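PDB 6WH7: penaeus monodon metallodensovirus major capsid protein from Penaeus monodon metallodensovirus, which forms the icosahedral capsid of a shrimp-infecting densovirus by assembling in sixty copies, a shell that presumably encloses the viral genome. Local coordinates for residues 226-231 against 361-366. Sequence-based numbering, arbitrary orientation.
Sequences LGFWFG and KMSMLF
Ser363 reaches into the bend at Gly227 and meets the rim of the Phe228 ring, while next to it Met362 and Leu226 touch through their methyl groups. The hydroxyl OG of Ser363 lies near the plane of the Phe228 ring, at its edge, 3.1 Å from CD2; CB of Ser363 approaches the same rim, 3.6 Å from CE2 of Phe228. Phe228 has CG between its backbone N and carbonyl carbon (chi1 63°), and one face of its ring takes CB of Leu226, offset toward the rim. The amide Gly227 N sits 3.2 Å from Ser363 OG.

The second pair is purely apolar. Met362 runs out extended as far as SD, then bends at chi3 (-86°) and brings CE to 3.4 Å from CD2 of Leu226, the two side chains crossing obliquely. Leu226 also packs on Arg120 of strand 118-135, and Met362 makes backbone hydrogen bonds with Asp225 and Val263, just before strand 363-368 begins. Val260 touches both Phe228 and Ser363. Farther along that strand, Phe366 meets Phe366 of two neighbouring subunits edge-to-face. The arrangement is a buried loop-to-strand junction, tying the loop after strand 218-222 to the antiparallel pair of strands 257-262 and 363-368, outside the jelly-roll β-sheets expected of a parvoviral capsid protein.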
# COMPACT_ATOMS: atom_id res chain seq x y z
N LEU A 226 -84.58 -18.86 -12.09
CA LEU A 226 -85.75 -19.28 -11.33
C LEU A 226 -85.27 -19.97 -10.07
O LEU A 226 -84.34 -20.78 -10.12
CB LEU A 226 -86.61 -20.23 -12.16
CG LEU A 226 -87.30 -19.71 -13.42
CD1 LEU A 226 -87.79 -20.84 -14.26
CD2 LEU A 226 -88.48 -18.87 -13.04
N GLY A 227 -85.87 -19.65 -8.95
CA GLY A 227 -85.51 -20.44 -7.80
C GLY A 227 -86.22 -21.76 -7.72
O GLY A 227 -86.07 -22.49 -6.74
N PHE A 228 -86.99 -22.10 -8.75
CA PHE A 228 -87.86 -23.25 -8.72
C PHE A 228 -87.81 -23.92 -10.08
O PHE A 228 -87.23 -23.41 -11.03
CB PHE A 228 -89.29 -22.86 -8.36
CG PHE A 228 -89.93 -21.94 -9.35
CD1 PHE A 228 -90.72 -22.44 -10.36
CD2 PHE A 228 -89.70 -20.59 -9.30
CE1 PHE A 228 -91.29 -21.61 -11.26
CE2 PHE A 228 -90.27 -19.76 -10.21
CZ PHE A 228 -91.07 -20.27 -11.19
N TRP A 229 -88.43 -25.08 -10.16
CA TRP A 229 -88.46 -25.91 -11.35
C TRP A 229 -89.90 -26.08 -11.80
O TRP A 229 -90.83 -25.59 -11.17
CB TRP A 229 -87.81 -27.26 -11.05
CG TRP A 229 -86.38 -27.14 -10.73
CD1 TRP A 229 -85.84 -26.71 -9.56
CD2 TRP A 229 -85.29 -27.55 -11.55
NE1 TRP A 229 -84.48 -26.77 -9.62
CE2 TRP A 229 -84.11 -27.29 -10.82
CE3 TRP A 229 -85.18 -28.08 -12.82
CZ2 TRP A 229 -82.86 -27.55 -11.34
CZ3 TRP A 229 -83.94 -28.34 -13.33
CH2 TRP A 229 -82.80 -28.08 -12.59
N PHE A 230 -90.09 -26.79 -12.91
CA PHE A 230 -91.41 -27.10 -13.42
C PHE A 230 -91.54 -28.60 -13.59
O PHE A 230 -90.59 -29.27 -13.99
CB PHE A 230 -91.68 -26.40 -14.75
CG PHE A 230 -91.70 -24.91 -14.65
CD1 PHE A 230 -92.82 -24.26 -14.18
CD2 PHE A 230 -90.61 -24.17 -15.03
CE1 PHE A 230 -92.84 -22.91 -14.09
CE2 PHE A 230 -90.64 -22.81 -14.94
CZ PHE A 230 -91.76 -22.18 -14.47
N GLY A 231 -92.71 -29.12 -13.26
CA GLY A 231 -92.94 -30.54 -13.39
C GLY A 231 -93.88 -30.94 -14.50
O GLY A 231 -94.10 -32.13 -14.72
N LYS A 361 -82.84 -14.72 -9.09
CA LYS A 361 -83.76 -15.51 -8.28
C LYS A 361 -85.18 -14.97 -8.42
O LYS A 361 -85.65 -14.21 -7.56
CB LYS A 361 -83.34 -15.56 -6.82
CG LYS A 361 -84.07 -16.63 -6.06
CD LYS A 361 -83.74 -16.68 -4.58
CE LYS A 361 -84.49 -15.62 -3.81
NZ LYS A 361 -84.25 -15.73 -2.35
N MET A 362 -85.84 -15.30 -9.52
CA MET A 362 -87.20 -14.84 -9.77
C MET A 362 -88.22 -15.31 -8.75
O MET A 362 -89.38 -14.90 -8.84
CB MET A 362 -87.65 -15.29 -11.15
CG MET A 362 -87.12 -14.45 -12.27
SD MET A 362 -87.83 -14.94 -13.83
CE MET A 362 -86.71 -16.24 -14.24
N SER A 363 -87.86 -16.17 -7.80
CA SER A 363 -88.83 -16.61 -6.82
C SER A 363 -88.19 -16.67 -5.44
O SER A 363 -86.97 -16.76 -5.31
CB SER A 363 -89.39 -17.99 -7.15
OG SER A 363 -88.38 -18.97 -7.04
N MET A 364 -89.03 -16.63 -4.42
CA MET A 364 -88.61 -16.87 -3.06
C MET A 364 -89.57 -17.86 -2.43
O MET A 364 -90.61 -18.20 -3.00
CB MET A 364 -88.54 -15.59 -2.22
CG MET A 364 -89.87 -15.03 -1.82
SD MET A 364 -89.63 -13.60 -0.75
CE MET A 364 -89.07 -14.41 0.73
N LEU A 365 -89.22 -18.33 -1.25
CA LEU A 365 -90.00 -19.35 -0.56
C LEU A 365 -90.64 -18.65 0.63
O LEU A 365 -89.94 -18.20 1.54
CB LEU A 365 -89.08 -20.49 -0.16
CG LEU A 365 -89.64 -21.90 -0.12
CD1 LEU A 365 -90.62 -22.06 -1.24
CD2 LEU A 365 -88.50 -22.85 -0.31
N PHE A 366 -91.96 -18.55 0.62
CA PHE A 366 -92.67 -17.58 1.44
C PHE A 366 -93.91 -18.23 2.02
O PHE A 366 -94.63 -18.94 1.31
CB PHE A 366 -93.02 -16.36 0.58
CG PHE A 366 -93.62 -15.22 1.33
CD1 PHE A 366 -92.81 -14.30 1.96
CD2 PHE A 366 -94.98 -15.05 1.39
CE1 PHE A 366 -93.35 -13.24 2.64
CE2 PHE A 366 -95.52 -13.99 2.07
CZ PHE A 366 -94.70 -13.09 2.69